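Probable endonuclease 4 (PDB 4HNO) probably cleaves the phosphodiester backbone of DNA at abasic sites during base excision repair, using a cluster of three metal ions. Local coordinates at residues L136-S150 with D171-G185. Residues are numbered along the deposited sequence; the frame is centred on the assembly and turned at random.
Sequences LNNTEGVVILLENVS and DQRDRVAITYDTCHG. With MN (manganese (II) ion), chain E; ZN (zinc ion), chain B; MN (manganese (II) ion), chain C.
Arg175, its chain turned about the CG-CD bond (chi3 62°), reaches into the loop 136-142, which opens with a type I turn from Leu136 to Thr139; a guanidinium, with five N-H groups, suits its many carbonyls. NE and NH1 both grip Val142 O, 2.9 Å from NE; NH1 also meets Thr139 OG1, itself hydrogen-bonded to Val135, in the guanidinium plane, while NH2 bonds Leu136 O and Thr139 O at bent angles. Leu136 CD2 sits over the centre of one guanidinium face, 3.6 Å from Arg175 CZ; Glu140 CA and Gly141 N lie over the other. Nearly coplanar amides join Gln172 NE2 to Asn137 OD1 (2.9 Å), and Asn137 ND2 meets the anti lone pair of Asp171 OD2.

Strands 143-147 and 176-181 pair in parallel, as TIM-barrel neighbours linked by a beta-alpha-beta crossover through helix 160-169. Small Ala177 makes room for Leu145 CD2, 3.5 Å from its CB, whereas Leu146 CD1 packs on Val176 CG1 on the other face.

At the C-terminal ends, Asn148 mimics a strand backbone: OD1 accepts from Asp181 N (2.8 Å) and ND2 donates to Asp181 O. His184 ND1 donates its N-H to Asn148 O, in the ring plane, holding NE2 facing manganese (2.1 Å) at a site also occupied by zinc. Extended Glu147 bridges zinc through OE2, also hydrogen-bonded by Asn110, and the other manganese through OE1; Asp181 OD1 binds that manganese at 2.0 Å, alongside His218 and Glu263.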
loop_
_atom_site.group_PDB
_atom_site.type_symbol
_atom_site.label_atom_id
_atom_site.label_comp_id
_atom_site.label_asym_id
_atom_site.label_seq_id
_atom_site.Cartn_x
_atom_site.Cartn_y
_atom_site.Cartn_z
ATOM N N LEU A 136 10.937 1.242 -14.372
ATOM C CA LEU A 136 11.572 2.445 -13.841
ATOM C C LEU A 136 12.501 3.082 -14.865
ATOM O O LEU A 136 12.572 4.304 -14.955
ATOM C CB LEU A 136 12.300 2.122 -12.546
ATOM C CG LEU A 136 11.374 1.754 -11.385
ATOM C CD1 LEU A 136 12.211 1.250 -10.226
ATOM C CD2 LEU A 136 10.487 2.912 -10.961
ATOM N N ASN A 137 13.231 2.269 -15.626
ATOM C CA ASN A 137 14.193 2.803 -16.564
ATOM C C ASN A 137 13.551 3.377 -17.816
ATOM O O ASN A 137 14.261 3.914 -18.664
ATOM C CB ASN A 137 15.246 1.752 -16.950
ATOM C CG ASN A 137 16.167 1.359 -15.795
ATOM O OD1 ASN A 137 16.356 2.095 -14.816
ATOM N ND2 ASN A 137 16.791 0.206 -15.929
ATOM N N ASN A 138 12.228 3.308 -17.925
ATOM C CA ASN A 138 11.494 3.861 -19.050
ATOM C C ASN A 138 10.408 4.842 -18.620
ATOM O O ASN A 138 9.542 5.189 -19.412
ATOM C CB ASN A 138 10.921 2.744 -19.923
ATOM C CG ASN A 138 11.993 2.042 -20.689
ATOM O OD1 ASN A 138 12.541 2.593 -21.644
ATOM N ND2 ASN A 138 12.336 0.848 -20.266
ATOM N N THR A 139 10.494 5.308 -17.371
ATOM C CA THR A 139 9.575 6.288 -16.823
ATOM C C THR A 139 10.382 7.221 -15.914
ATOM O O THR A 139 11.537 6.950 -15.601
ATOM C CB THR A 139 8.471 5.636 -15.996
ATOM O OG1 THR A 139 9.042 4.913 -14.910
ATOM C CG2 THR A 139 7.573 4.727 -16.831
ATOM N N GLU A 140 9.748 8.289 -15.461
ATOM C CA GLU A 140 10.351 9.177 -14.463
ATOM C C GLU A 140 9.374 9.530 -13.369
ATOM O O GLU A 140 8.171 9.511 -13.549
ATOM C CB GLU A 140 10.881 10.475 -15.098
ATOM C CG GLU A 140 11.962 10.261 -16.138
ATOM C CD GLU A 140 13.249 9.649 -15.608
ATOM O OE1 GLU A 140 13.506 9.671 -14.382
ATOM O OE2 GLU A 140 14.045 9.152 -16.436
ATOM N N GLY A 141 9.940 9.867 -12.215
ATOM C CA GLY A 141 9.253 10.585 -11.162
ATOM C C GLY A 141 8.634 9.657 -10.133
ATOM O O GLY A 141 8.948 9.664 -8.950
ATOM N N VAL A 142 7.699 8.839 -10.587
ATOM C CA VAL A 142 6.878 8.029 -9.718
ATOM C C VAL A 142 7.760 7.029 -8.982
ATOM O O VAL A 142 8.657 6.421 -9.575
ATOM C CB VAL A 142 5.777 7.309 -10.535
ATOM C CG1 VAL A 142 4.973 6.353 -9.670
ATOM C CG2 VAL A 142 4.855 8.318 -11.193
ATOM N N VAL A 143 7.475 6.864 -7.699
ATOM C CA VAL A 143 8.126 5.894 -6.837
ATOM C C VAL A 143 7.213 4.692 -6.681
ATOM O O VAL A 143 6.030 4.848 -6.390
ATOM C CB VAL A 143 8.410 6.550 -5.466
ATOM C CG1 VAL A 143 8.893 5.533 -4.435
ATOM C CG2 VAL A 143 9.431 7.685 -5.626
ATOM N N ILE A 144 7.772 3.503 -6.896
ATOM C CA ILE A 144 7.046 2.265 -6.685
ATOM C C ILE A 144 7.219 1.834 -5.239
ATOM O O ILE A 144 8.344 1.784 -4.725
ATOM C CB ILE A 144 7.510 1.191 -7.665
ATOM C CG1 ILE A 144 7.073 1.625 -9.079
ATOM C CG2 ILE A 144 6.928 -0.166 -7.296
ATOM C CD1 ILE A 144 7.520 0.763 -10.215
ATOM N N LEU A 145 6.104 1.534 -4.584
ATOM C CA LEU A 145 6.116 1.016 -3.218
ATOM C C LEU A 145 5.907 -0.491 -3.284
ATOM O O LEU A 145 4.963 -0.960 -3.913
ATOM C CB LEU A 145 5.016 1.649 -2.373
ATOM C CG LEU A 145 5.042 3.172 -2.333
ATOM C CD1 LEU A 145 3.906 3.706 -1.472
ATOM C CD2 LEU A 145 6.380 3.681 -1.834
ATOM N N LEU A 146 6.787 -1.234 -2.618
ATOM C CA LEU A 146 6.612 -2.664 -2.450
ATOM C C LEU A 146 5.870 -2.892 -1.144
ATOM O O LEU A 146 6.326 -2.444 -0.087
ATOM C CB LEU A 146 7.947 -3.383 -2.389
ATOM C CG LEU A 146 8.895 -3.144 -3.543
ATOM C CD1 LEU A 146 10.205 -3.877 -3.304
ATOM C CD2 LEU A 146 8.276 -3.548 -4.870
ATOM N N GLU A 147 4.742 -3.587 -1.223
ATOM C CA GLU A 147 3.918 -3.902 -0.068
ATOM C C GLU A 147 4.191 -5.324 0.394
ATOM O O GLU A 147 4.265 -6.242 -0.413
ATOM C CB GLU A 147 2.457 -3.753 -0.458
ATOM C CG GLU A 147 1.508 -3.960 0.698
ATOM C CD GLU A 147 0.064 -4.051 0.313
ATOM O OE1 GLU A 147 -0.727 -4.563 1.137
ATOM O OE2 GLU A 147 -0.303 -3.580 -0.789
ATOM N N ASN A 148 4.305 -5.513 1.707
ATOM C CA ASN A 148 4.349 -6.879 2.216
ATOM C C ASN A 148 2.993 -7.558 2.063
ATOM O O ASN A 148 1.938 -6.908 2.105
ATOM C CB ASN A 148 4.813 -6.932 3.667
ATOM C CG ASN A 148 3.845 -6.247 4.598
ATOM O OD1 ASN A 148 3.581 -5.062 4.428
ATOM N ND2 ASN A 148 3.333 -6.962 5.596
ATOM N N VAL A 149 3.038 -8.878 1.894
ATOM C CA VAL A 149 1.889 -9.691 1.564
ATOM C C VAL A 149 1.829 -10.885 2.520
ATOM O O VAL A 149 2.692 -11.090 3.366
ATOM C CB VAL A 149 1.918 -10.135 0.090
ATOM C CG1 VAL A 149 1.788 -8.917 -0.819
ATOM C CG2 VAL A 149 3.161 -10.942 -0.226
ATOM N N SER A 150 0.792 -11.685 2.357
ATOM C CA SER A 150 0.641 -12.899 3.146
ATOM C C SER A 150 1.319 -14.079 2.450
ATOM O O SER A 150 1.549 -14.070 1.234
ATOM C CB SER A 150 -0.834 -13.175 3.377
ATOM O OG SER A 150 -1.453 -12.055 3.961
ATOM N N ASP A 171 17.938 -1.028 -10.290
ATOM C CA ASP A 171 18.861 0.036 -10.683
ATOM C C ASP A 171 18.496 1.365 -10.005
ATOM O O ASP A 171 19.339 2.040 -9.396
ATOM C CB ASP A 171 18.838 0.251 -12.198
ATOM C CG ASP A 171 19.294 -0.918 -13.021
ATOM O OD1 ASP A 171 20.082 -1.728 -12.537
ATOM O OD2 ASP A 171 18.879 -0.969 -14.212
ATOM N N GLN A 172 17.231 1.734 -10.068
ATOM C CA GLN A 172 16.749 3.010 -9.524
ATOM C C GLN A 172 16.123 2.786 -8.159
ATOM O O GLN A 172 14.934 3.000 -7.940
ATOM C CB GLN A 172 15.790 3.698 -10.489
ATOM C CG GLN A 172 16.500 4.107 -11.765
ATOM C CD GLN A 172 15.698 5.040 -12.631
ATOM O OE1 GLN A 172 15.178 6.064 -12.162
ATOM N NE2 GLN A 172 15.569 4.711 -13.894
ATOM N N ARG A 173 16.962 2.385 -7.209
ATOM C CA ARG A 173 16.464 2.049 -5.895
ATOM C C ARG A 173 15.896 3.258 -5.158
ATOM O O ARG A 173 15.063 3.071 -4.254
ATOM C CB ARG A 173 17.489 1.301 -5.085
ATOM C CG ARG A 173 18.720 2.032 -4.843
ATOM C CD ARG A 173 19.719 1.158 -4.118
ATOM N NE ARG A 173 20.948 1.909 -3.963
ATOM C CZ ARG A 173 21.938 1.937 -4.845
ATOM N NH1 ARG A 173 21.890 1.233 -5.963
ATOM N NH2 ARG A 173 22.993 2.691 -4.609
ATOM N N ASP A 174 16.259 4.481 -5.523
ATOM C CA ASP A 174 15.624 5.633 -4.901
ATOM C C ASP A 174 14.149 5.767 -5.306
ATOM O O ASP A 174 13.383 6.488 -4.660
ATOM C CB ASP A 174 16.351 6.947 -5.246
ATOM C CG ASP A 174 17.732 7.060 -4.645
ATOM O OD1 ASP A 174 18.082 6.239 -3.788
ATOM O OD2 ASP A 174 18.470 7.994 -5.013
ATOM N N ARG A 175 13.748 5.069 -6.369
ATOM C CA ARG A 175 12.355 5.033 -6.791
ATOM C C ARG A 175 11.664 3.737 -6.386
ATOM O O ARG A 175 10.616 3.408 -6.929
ATOM C CB ARG A 175 12.239 5.313 -8.276
ATOM C CG ARG A 175 12.565 6.759 -8.616
ATOM C CD ARG A 175 12.607 6.998 -10.104
ATOM N NE ARG A 175 11.305 6.741 -10.698
ATOM C CZ ARG A 175 11.106 6.360 -11.953
ATOM N NH1 ARG A 175 9.866 6.188 -12.378
ATOM N NH2 ARG A 175 12.130 6.167 -12.772
ATOM N N VAL A 176 12.198 3.079 -5.355
ATOM C CA VAL A 176 11.522 1.945 -4.730
ATOM C C VAL A 176 11.470 2.235 -3.234
ATOM O O VAL A 176 12.503 2.488 -2.595
ATOM C CB VAL A 176 12.256 0.633 -4.990
ATOM C CG1 VAL A 176 11.531 -0.532 -4.318
ATOM C CG2 VAL A 176 12.384 0.378 -6.479
ATOM N N ALA A 177 10.280 2.158 -2.664
ATOM C CA ALA A 177 10.115 2.322 -1.226
ATOM C C ALA A 177 9.103 1.275 -0.748
ATOM O O ALA A 177 8.861 0.307 -1.475
ATOM C CB ALA A 177 9.792 3.770 -0.861
ATOM N N ILE A 178 8.575 1.421 0.459
ATOM C CA ILE A 178 7.888 0.340 1.133
ATOM C C ILE A 178 6.543 0.794 1.687
ATOM O O ILE A 178 6.398 1.899 2.222
ATOM C CB ILE A 178 8.800 -0.188 2.284
ATOM C CG1 ILE A 178 10.173 -0.640 1.771
ATOM C CG2 ILE A 178 8.122 -1.263 3.121
ATOM C CD1 ILE A 178 10.129 -1.822 0.857
ATOM N N THR A 179 5.580 -0.123 1.612
ATOM C CA THR A 179 4.301 -0.041 2.314
ATOM C C THR A 179 4.212 -1.219 3.274
ATOM O O THR A 179 4.471 -2.353 2.877
ATOM C CB THR A 179 3.146 -0.124 1.334
ATOM O OG1 THR A 179 3.203 1.038 0.505
ATOM C CG2 THR A 179 1.788 -0.217 2.025
ATOM N N TYR A 180 3.810 -0.933 4.509
ATOM C CA TYR A 180 3.598 -1.997 5.483
ATOM C C TYR A 180 2.102 -2.189 5.705
ATOM O O TYR A 180 1.408 -1.261 6.137
ATOM C CB TYR A 180 4.274 -1.664 6.832
ATOM C CG TYR A 180 4.086 -2.807 7.788
ATOM C CD1 TYR A 180 4.796 -3.987 7.621
ATOM C CD2 TYR A 180 3.161 -2.749 8.826
ATOM C CE1 TYR A 180 4.601 -5.072 8.440
ATOM C CE2 TYR A 180 2.977 -3.835 9.679
ATOM C CZ TYR A 180 3.693 -4.997 9.460
ATOM O OH TYR A 180 3.524 -6.100 10.259
ATOM N N ASP A 181 1.603 -3.387 5.395
ATOM C CA ASP A 181 0.211 -3.751 5.610
ATOM C C ASP A 181 0.125 -4.563 6.910
ATOM O O ASP A 181 0.756 -5.618 7.050
ATOM C CB ASP A 181 -0.309 -4.544 4.408
ATOM C CG ASP A 181 -1.779 -4.890 4.500
ATOM O OD1 ASP A 181 -2.533 -4.604 3.530
ATOM O OD2 ASP A 181 -2.202 -5.443 5.543
ATOM N N THR A 182 -0.617 -4.031 7.871
ATOM C CA THR A 182 -0.676 -4.647 9.189
ATOM C C THR A 182 -1.335 -6.023 9.183
ATOM O O THR A 182 -0.981 -6.856 10.016
ATOM C CB THR A 182 -1.381 -3.724 10.194
ATOM O OG1 THR A 182 -2.703 -3.427 9.782
ATOM C CG2 THR A 182 -0.640 -2.424 10.376
ATOM N N CYS A 183 -2.315 -6.250 8.321
ATOM C CA CYS A 183 -2.959 -7.567 8.258
ATOM C C CYS A 183 -2.022 -8.574 7.621
ATOM O O CYS A 183 -1.803 -9.671 8.144
ATOM C CB CYS A 183 -4.290 -7.492 7.522
ATOM S SG CYS A 183 -5.148 -9.080 7.424
ATOM N N HIS A 184 -1.451 -8.212 6.472
ATOM C CA HIS A 184 -0.508 -9.108 5.832
ATOM C C HIS A 184 0.646 -9.444 6.777
ATOM O O HIS A 184 1.102 -10.591 6.858
ATOM C CB HIS A 184 0.033 -8.518 4.548
ATOM C CG HIS A 184 -1.031 -8.235 3.530
ATOM N ND1 HIS A 184 -0.805 -7.449 2.424
ATOM C CD2 HIS A 184 -2.339 -8.586 3.454
ATOM C CE1 HIS A 184 -1.917 -7.353 1.708
ATOM N NE2 HIS A 184 -2.872 -8.025 2.314
ATOM N N GLY A 185 1.122 -8.427 7.496
ATOM C CA GLY A 185 2.208 -8.637 8.424
ATOM C C GLY A 185 1.799 -9.542 9.582
ATOM O O GLY A 185 2.541 -10.442 9.980
HETATM MN MN MN E . -2.649 -3.763 1.665
HETATM ZN ZN ZN B . -2.056 -4.255 -1.531
HETATM MN MN MN C . -4.851 -8.264 1.757
HETATM O O HOH W 1 15.521 0.664 -12.223
HETATM O O HOH W 2 -3.326 -4.271 -0.092
#